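Autoinducer 2-binding protein LsrB (Clostridium saccharobutylicum DSM 13864, PDB 6DSP) binds the quorum-sensing signal autoinducer-2 in the cleft between its two lobes, as a receptor of the bacterial solute-binding protein 2 family. Local coordinates at residues C157-N162 and I204-S209; D192-N197 and S212-I217. All blocks are in the same frame, centred on the assembly; numbering follows the deposited sequence.

In the fold
Both contacts lie in the lobe built around the four-stranded parallel sheet, their centres about 5 Å apart, and both use helix 200-213, which lies over one face of that sheet. Contact 1 joins it to strand 155-160, contact 2 joins the turn just after its C-terminal end to the neighbouring strand 187-195. Along the chain the segments alternate: 157-162, 192-197, 204-209, 212-217. The two sites touch, with Ser161 O 2.9 Å from Asn197 N, a probable hydrogen bond. Through Val206 on His159 and Tyr194 with His214, helix 200-213 and its exit are tied to an inner strand and to the edge strand of one sheet, in a lobe that supplies several residues of the autoinducer-2 pocket.

Contact 1 (C157-N162 and I204-S209); sequences CWHYSN and ISVGES
With CG anti to the backbone N (chi1 174°), His159 carries its imidazole off strand 155-160 toward helix 200-213, where Val206, its CG1 likewise anti to the backbone N (chi1 169°), brings that methyl over one face of the ring. CG1 sits 3.9 Å from the ring centroid and 23° off the normal, a CH-pi contact displaced toward the rim, so that its nearest ring atom is NE2, with Val206 CG1 to His159 NE2 at 3.7 Å. Gly207 contributes backbone alone: its N lies 3.9 Å from His159 CE1, and His159 CA and Gly207 CA, the closest CA pair, are 7.9 Å apart.

The polar edge of the buried imidazole is satisfied from outside these segments. NE2 is hydrogen-bonded to Ser196 OG and ND1 to Gln231 OE1, which together fix the rotation of the ring and keep its face turned to the valine. Gln231 also reaches Gly207 O through its NE2, so one amide links the histidine to the helix backbone. His159 and Gly207 are buried, and the His159 side chain is about 11 Å from the bound autoinducer-2, so this is interior packing of the lobe rather than part of the pocket. Strand 155-160 is hydrogen-bonded between strands 187-195 and 219-222, Val206 also touches Tyr194 of the former, and helix 227-237 packs beside helix 200-213, with Ala227 against the imidazole.

Contact 2 (D192-N197 and S212-I217); sequences DNYYSN and SAHSDI
The last turn of helix 200-213 and the loop that follows it meet the edge strand 187-195 here chiefly through one polar pair, Tyr194 and His214. The two side chains reach toward each other, and Tyr194 OH and His214 NE2 close to 2.9 Å in a hydrogen bond whose donor may be either group. Each partner lies at the edge of the other's ring, near its plane, while the planes themselves are steeply inclined at 76°; the rings meet at their margins, centroids 6.0 Å apart, neither over the other's face. His214 CD2 comes to 3.3 Å from the same Tyr194 OH.

This is the beta-alpha-beta crossover that runs from strand 187-195 through helix 200-213 to strand 219-222, and the bond joins the strand to the helix's exit. The helical backbone conformation breaks at His214, which opens a type I turn closed by Ile217 N to His214 O at 2.9 Å. Its CG stands anti to the carbonyl carbon (chi1 -52°), which points the imidazole back to the tyrosine. Ala213 CB adds a light touch on Tyr194 OH at 4.2 Å. Further back, the tyrosine side chain rests on Ile210 of the helix, and His214 lies against Val189 of the strand.

Contact 1 (C157-N162 and I204-S209)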
ATOM      1  N   CYS A 157      10.333   0.286  16.022  1.00 13.52           N
ATOM      2  CA  CYS A 157       8.895   0.566  16.044  1.00 13.41           C
ATOM      3  C   CYS A 157       8.414   0.694  14.616  1.00 12.70           C
ATOM      4  O   CYS A 157       9.203   0.673  13.665  1.00 13.37           O
ATOM      5  CB  CYS A 157       8.553   1.846  16.844  1.00 14.48           C
ATOM      6  SG  CYS A 157       9.013   3.409  16.087  1.00 15.08           S
ATOM      7  N   TRP A 158       7.092   0.842  14.479  1.00 12.39           N
ATOM      8  CA  TRP A 158       6.422   1.041  13.199  1.00 12.20           C
ATOM      9  C   TRP A 158       5.960   2.497  13.084  1.00 12.15           C
ATOM     10  O   TRP A 158       5.520   3.101  14.076  1.00 13.62           O
ATOM     11  CB  TRP A 158       5.183   0.133  13.083  1.00 12.72           C
ATOM     12  CG  TRP A 158       5.476  -1.331  13.118  1.00 13.28           C
ATOM     13  CD1 TRP A 158       5.805  -2.079  14.214  1.00 14.57           C
ATOM     14  CD2 TRP A 158       5.401  -2.235  12.016  1.00 13.32           C
ATOM     15  NE1 TRP A 158       5.973  -3.397  13.839  1.00 14.48           N
ATOM     16  CE2 TRP A 158       5.724  -3.519  12.499  1.00 14.09           C
ATOM     17  CE3 TRP A 158       5.087  -2.085  10.664  1.00 14.15           C
ATOM     18  CZ2 TRP A 158       5.780  -4.640  11.667  1.00 14.54           C
ATOM     19  CZ3 TRP A 158       5.129  -3.185   9.840  1.00 14.71           C
ATOM     20  CH2 TRP A 158       5.455  -4.452  10.338  1.00 15.03           C
ATOM     21  N   HIS A 159       6.102   3.061  11.886  1.00 11.55           N
ATOM     22  CA  HIS A 159       5.661   4.431  11.553  1.00 11.83           C
ATOM     23  C   HIS A 159       4.890   4.327  10.244  1.00 11.31           C
ATOM     24  O   HIS A 159       5.468   4.010   9.200  1.00 11.87           O
ATOM     25  CB  HIS A 159       6.882   5.356  11.407  1.00 12.13           C
ATOM     26  CG  HIS A 159       6.548   6.743  10.920  1.00 12.03           C
ATOM     27  ND1 HIS A 159       7.525   7.665  10.593  1.00 12.59           N
ATOM     28  CD2 HIS A 159       5.355   7.347  10.663  1.00 11.98           C
ATOM     29  CE1 HIS A 159       6.949   8.780  10.162  1.00 12.17           C
ATOM     30  NE2 HIS A 159       5.637   8.611  10.192  1.00 11.77           N
ATOM     31  N   TYR A 160       3.579   4.556  10.303  1.00 11.00           N
ATOM     32  CA  TYR A 160       2.782   4.474   9.073  1.00 10.73           C
ATOM     33  C   TYR A 160       1.657   5.506   9.137  1.00 11.17           C
ATOM     34  O   TYR A 160       1.754   6.507   9.853  1.00 11.66           O
ATOM     35  CB  TYR A 160       2.407   3.024   8.748  1.00 10.81           C
ATOM     36  CG  TYR A 160       1.658   2.213   9.776  1.00 10.94           C
ATOM     37  CD1 TYR A 160       2.315   1.610  10.841  1.00 11.38           C
ATOM     38  CD2 TYR A 160       0.289   1.990   9.629  1.00 11.45           C
ATOM     39  CE1 TYR A 160       1.622   0.777  11.721  1.00 11.98           C
ATOM     40  CE2 TYR A 160      -0.397   1.183  10.527  1.00 11.84           C
ATOM     41  CZ  TYR A 160       0.284   0.582  11.564  1.00 12.17           C
ATOM     42  OH  TYR A 160      -0.362  -0.253  12.432  1.00 13.76           O
ATOM     43  N   SER A 161       0.607   5.289   8.342  1.00 10.96           N
ATOM     44  CA  SER A 161      -0.391   6.335   8.123  1.00 11.39           C
ATOM     45  C   SER A 161      -1.351   6.513   9.292  1.00 11.71           C
ATOM     46  O   SER A 161      -1.485   7.613   9.822  1.00 11.88           O
ATOM     47  CB  SER A 161      -1.143   6.073   6.828  1.00 11.43           C
ATOM     48  OG  SER A 161      -1.854   4.841   6.873  1.00 12.02           O
ATOM     49  N   ASN A 162      -2.097   5.470   9.647  1.00 11.37           N
ATOM     50  CA  ASN A 162      -3.150   5.621  10.640  1.00 11.89           C
ATOM     51  C   ASN A 162      -3.538   4.242  11.170  1.00 11.84           C
ATOM     52  O   ASN A 162      -3.213   3.208  10.570  1.00 12.04           O
ATOM     53  CB  ASN A 162      -4.360   6.409  10.074  1.00 12.54           C
ATOM     54  CG  ASN A 162      -5.176   5.585   9.063  1.00 12.43           C
ATOM     55  OD1 ASN A 162      -5.789   4.602   9.430  1.00 12.61           O
ATOM     56  ND2 ASN A 162      -5.152   5.979   7.777  1.00 12.87           N
ATOM     57  N   ILE A 204       7.678  14.063   8.226  1.00 12.16           N
ATOM     58  CA  ILE A 204       8.989  14.527   8.657  1.00 12.42           C
ATOM     59  C   ILE A 204       8.975  14.832  10.144  1.00 12.49           C
ATOM     60  O   ILE A 204       9.889  14.440  10.883  1.00 13.59           O
ATOM     61  CB  ILE A 204       9.433  15.768   7.862  1.00 13.56           C
ATOM     62  CG1 ILE A 204       9.442  15.453   6.370  1.00 14.03           C
ATOM     63  CG2 ILE A 204      10.785  16.282   8.357  1.00 15.08           C
ATOM     64  CD1 ILE A 204       9.569  16.710   5.487  1.00 14.51           C
ATOM     65  N   SER A 205       7.958  15.574  10.599  1.00 13.50           N
ATOM     66  CA  SER A 205       7.892  15.973  12.002  1.00 13.97           C
ATOM     67  C   SER A 205       7.762  14.758  12.924  1.00 14.01           C
ATOM     68  O   SER A 205       8.441  14.660  13.954  1.00 14.69           O
ATOM     69  CB  SER A 205       6.699  16.898  12.197  1.00 15.43           C
ATOM     70  OG  SER A 205       6.688  17.339  13.543  1.00 17.67           O
ATOM     71  N   VAL A 206       6.877  13.828  12.583  1.00 13.89           N
ATOM     72  CA  VAL A 206       6.775  12.578  13.335  1.00 13.34           C
ATOM     73  C   VAL A 206       8.082  11.789  13.275  1.00 13.16           C
ATOM     74  O   VAL A 206       8.526  11.245  14.297  1.00 13.40           O
ATOM     75  CB  VAL A 206       5.568  11.761  12.833  1.00 13.15           C
ATOM     76  CG1 VAL A 206       5.584  10.334  13.412  1.00 13.48           C
ATOM     77  CG2 VAL A 206       4.289  12.458  13.201  1.00 13.53           C
ATOM     78  N   GLY A 207       8.725  11.719  12.099  1.00 12.10           N
ATOM     79  CA  GLY A 207      10.017  11.039  12.026  1.00 12.34           C
ATOM     80  C   GLY A 207      11.027  11.631  12.981  1.00 13.11           C
ATOM     81  O   GLY A 207      11.810  10.904  13.614  1.00 13.30           O
ATOM     82  N   GLU A 208      11.014  12.963  13.116  1.00 12.95           N
ATOM     83  CA  GLU A 208      11.912  13.628  14.063  1.00 13.88           C
ATOM     84  C   GLU A 208      11.535  13.311  15.501  1.00 14.62           C
ATOM     85  O   GLU A 208      12.414  13.103  16.356  1.00 15.58           O
ATOM     86  CB  GLU A 208      11.867  15.143  13.826  1.00 15.33           C
ATOM     87  CG  GLU A 208      12.484  15.509  12.501  1.00 17.61           C
ATOM     88  CD  GLU A 208      12.284  16.942  12.097  1.00 20.94           C
ATOM     89  OE1 GLU A 208      11.267  17.570  12.501  1.00 23.62           O
ATOM     90  OE2 GLU A 208      13.144  17.421  11.337  1.00 21.20           O
ATOM     91  N   SER A 209      10.231  13.247  15.791  1.00 14.34           N
ATOM     92  CA  SER A 209       9.767  12.870  17.127  1.00 15.10           C
ATOM     93  C   SER A 209      10.253  11.479  17.518  1.00 14.58           C
ATOM     94  O   SER A 209      10.644  11.250  18.669  1.00 15.54           O
ATOM     95  CB  SER A 209       8.224  12.909  17.181  1.00 17.92           C
ATOM     96  OG  SER A 209       7.679  14.223  17.045  1.00 22.49           O
TER

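Contact 2 (D192-N197 and S212-I217)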
ATOM      1  N   ASP A 192       2.244   1.499  20.401  1.00 15.97           N
ATOM      2  CA  ASP A 192       1.068   2.167  19.826  1.00 15.05           C
ATOM      3  C   ASP A 192       1.259   2.469  18.342  1.00 14.07           C
ATOM      4  O   ASP A 192       0.270   2.711  17.639  1.00 15.00           O
ATOM      5  CB  ASP A 192       0.851   3.521  20.505  1.00 16.15           C
ATOM      6  CG  ASP A 192       0.202   3.425  21.873  1.00 17.79           C
ATOM      7  OD1 ASP A 192      -0.223   2.328  22.290  1.00 19.60           O
ATOM      8  OD2 ASP A 192       0.101   4.495  22.518  1.00 17.78           O
ATOM      9  N   ASN A 193       2.494   2.435  17.849  1.00 13.49           N
ATOM     10  CA  ASN A 193       2.892   2.868  16.518  1.00 12.73           C
ATOM     11  C   ASN A 193       2.857   4.384  16.417  1.00 13.10           C
ATOM     12  O   ASN A 193       2.143   5.056  17.167  1.00 13.40           O
ATOM     13  CB  ASN A 193       2.039   2.306  15.386  1.00 13.59           C
ATOM     14  CG  ASN A 193       1.844   0.817  15.478  1.00 14.23           C
ATOM     15  OD1 ASN A 193       2.800   0.052  15.641  1.00 15.51           O
ATOM     16  ND2 ASN A 193       0.601   0.383  15.311  1.00 15.34           N
ATOM     17  N   TYR A 194       3.635   4.913  15.498  1.00 12.74           N
ATOM     18  CA  TYR A 194       3.572   6.323  15.153  1.00 11.89           C
ATOM     19  C   TYR A 194       2.818   6.500  13.842  1.00 12.11           C
ATOM     20  O   TYR A 194       3.025   5.752  12.883  1.00 12.60           O
ATOM     21  CB  TYR A 194       4.977   6.908  15.042  1.00 12.21           C
ATOM     22  CG  TYR A 194       5.629   7.194  16.376  1.00 12.76           C
ATOM     23  CD1 TYR A 194       6.420   6.230  17.026  1.00 13.09           C
ATOM     24  CD2 TYR A 194       5.482   8.438  16.974  1.00 13.64           C
ATOM     25  CE1 TYR A 194       7.044   6.511  18.223  1.00 13.49           C
ATOM     26  CE2 TYR A 194       6.112   8.733  18.181  1.00 13.95           C
ATOM     27  CZ  TYR A 194       6.880   7.762  18.798  1.00 13.94           C
ATOM     28  OH  TYR A 194       7.502   8.042  19.982  1.00 15.59           O
ATOM     29  N   TYR A 195       1.987   7.538  13.796  1.00 11.83           N
ATOM     30  CA  TYR A 195       1.115   7.786  12.650  1.00 12.10           C
ATOM     31  C   TYR A 195       1.326   9.197  12.115  1.00 12.00           C
ATOM     32  O   TYR A 195       1.339  10.169  12.881  1.00 13.27           O
ATOM     33  CB  TYR A 195      -0.366   7.626  13.039  1.00 11.76           C
ATOM     34  CG  TYR A 195      -0.675   6.229  13.512  1.00 12.09           C
ATOM     35  CD1 TYR A 195      -0.468   5.123  12.665  1.00 12.52           C
ATOM     36  CD2 TYR A 195      -1.231   6.010  14.780  1.00 12.71           C
ATOM     37  CE1 TYR A 195      -0.750   3.811  13.113  1.00 13.16           C
ATOM     38  CE2 TYR A 195      -1.510   4.720  15.232  1.00 13.54           C
ATOM     39  CZ  TYR A 195      -1.284   3.631  14.396  1.00 13.51           C
ATOM     40  OH  TYR A 195      -1.582   2.357  14.825  1.00 15.12           O
ATOM     41  N   SER A 196       1.465   9.312  10.787  1.00 11.60           N
ATOM     42  CA  SER A 196       1.653  10.622  10.154  1.00 11.76           C
ATOM     43  C   SER A 196       0.601  10.953   9.102  1.00 11.49           C
ATOM     44  O   SER A 196       0.702  12.012   8.455  1.00 12.52           O
ATOM     45  CB  SER A 196       3.078  10.828   9.632  1.00 12.33           C
ATOM     46  OG  SER A 196       3.501   9.727   8.847  1.00 12.31           O
ATOM     47  N   ASN A 197      -0.429  10.137   8.968  1.00 11.37           N
ATOM     48  CA  ASN A 197      -1.657  10.546   8.294  1.00 11.94           C
ATOM     49  C   ASN A 197      -1.478  10.852   6.821  1.00 11.80           C
ATOM     50  O   ASN A 197      -2.306  11.562   6.226  1.00 12.68           O
ATOM     51  CB  ASN A 197      -2.342  11.694   9.045  1.00 13.15           C
ATOM     52  CG  ASN A 197      -2.516  11.351  10.496  1.00 14.94           C
ATOM     53  OD1 ASN A 197      -3.205  10.410  10.808  1.00 16.55           O
ATOM     54  ND2 ASN A 197      -1.874  12.090  11.372  1.00 15.50           N
ATOM     55  N   SER A 212      13.940  11.705  18.340  1.00 15.98           N
ATOM     56  CA  SER A 212      14.192  12.475  19.559  1.00 17.52           C
ATOM     57  C   SER A 212      13.803  11.683  20.816  1.00 17.29           C
ATOM     58  O   SER A 212      14.510  11.722  21.835  1.00 18.73           O
ATOM     59  CB  SER A 212      13.412  13.795  19.503  1.00 21.37           C
ATOM     60  OG  SER A 212      13.812  14.592  18.392  1.00 25.47           O
ATOM     61  N   ALA A 213      12.657  10.996  20.778  1.00 16.47           N
ATOM     62  CA  ALA A 213      12.137  10.292  21.941  1.00 16.68           C
ATOM     63  C   ALA A 213      12.759   8.914  22.110  1.00 16.74           C
ATOM     64  O   ALA A 213      12.702   8.360  23.210  1.00 17.31           O
ATOM     65  CB  ALA A 213      10.616  10.157  21.821  1.00 17.03           C
ATOM     66  N   HIS A 214      13.341   8.365  21.044  1.00 16.23           N
ATOM     67  CA  HIS A 214      13.926   7.036  21.042  1.00 16.56           C
ATOM     68  C   HIS A 214      15.262   7.129  20.303  1.00 17.23           C
ATOM     69  O   HIS A 214      15.463   6.543  19.238  1.00 16.70           O
ATOM     70  CB  HIS A 214      12.993   6.027  20.374  1.00 17.25           C
ATOM     71  CG  HIS A 214      11.611   6.046  20.928  1.00 18.20           C
ATOM     72  ND1 HIS A 214      11.281   5.462  22.133  1.00 19.23           N
ATOM     73  CD2 HIS A 214      10.486   6.648  20.473  1.00 19.06           C
ATOM     74  CE1 HIS A 214      10.002   5.688  22.383  1.00 20.00           C
ATOM     75  NE2 HIS A 214       9.501   6.416  21.401  1.00 19.88           N
ATOM     76  N   SER A 215      16.182   7.934  20.850  1.00 18.15           N
ATOM     77  CA  SER A 215      17.378   8.283  20.085  1.00 19.40           C
ATOM     78  C   SER A 215      18.287   7.093  19.818  1.00 20.06           C
ATOM     79  O   SER A 215      19.075   7.140  18.863  1.00 20.75           O
ATOM     80  CB  SER A 215      18.157   9.414  20.762  1.00 20.98           C
ATOM     81  OG  SER A 215      18.706   8.960  21.987  1.00 22.36           O
ATOM     82  N   ASP A 216      18.189   6.034  20.624  1.00 19.75           N
ATOM     83  CA  ASP A 216      18.945   4.801  20.417  1.00 20.07           C
ATOM     84  C   ASP A 216      18.164   3.740  19.635  1.00 19.02           C
ATOM     85  O   ASP A 216      18.558   2.557  19.631  1.00 20.43           O
ATOM     86  CB  ASP A 216      19.417   4.225  21.751  1.00 22.33           C
ATOM     87  CG  ASP A 216      18.272   3.819  22.650  1.00 24.65           C
ATOM     88  OD1 ASP A 216      17.101   4.042  22.312  1.00 24.50           O
ATOM     89  OD2 ASP A 216      18.525   3.309  23.741  1.00 26.58           O
ATOM     90  N   ILE A 217      17.073   4.118  18.973  1.00 16.98           N
ATOM     91  CA  ILE A 217      16.319   3.136  18.207  1.00 15.94           C
ATOM     92  C   ILE A 217      17.218   2.548  17.107  1.00 15.67           C
ATOM     93  O   ILE A 217      18.057   3.244  16.517  1.00 16.89           O
ATOM     94  CB  ILE A 217      15.035   3.787  17.659  1.00 15.46           C
ATOM     95  CG1 ILE A 217      14.023   2.724  17.235  1.00 15.62           C
ATOM     96  CG2 ILE A 217      15.358   4.791  16.531  1.00 15.45           C
ATOM     97  CD1 ILE A 217      12.603   3.302  17.048  1.00 15.86           C
TER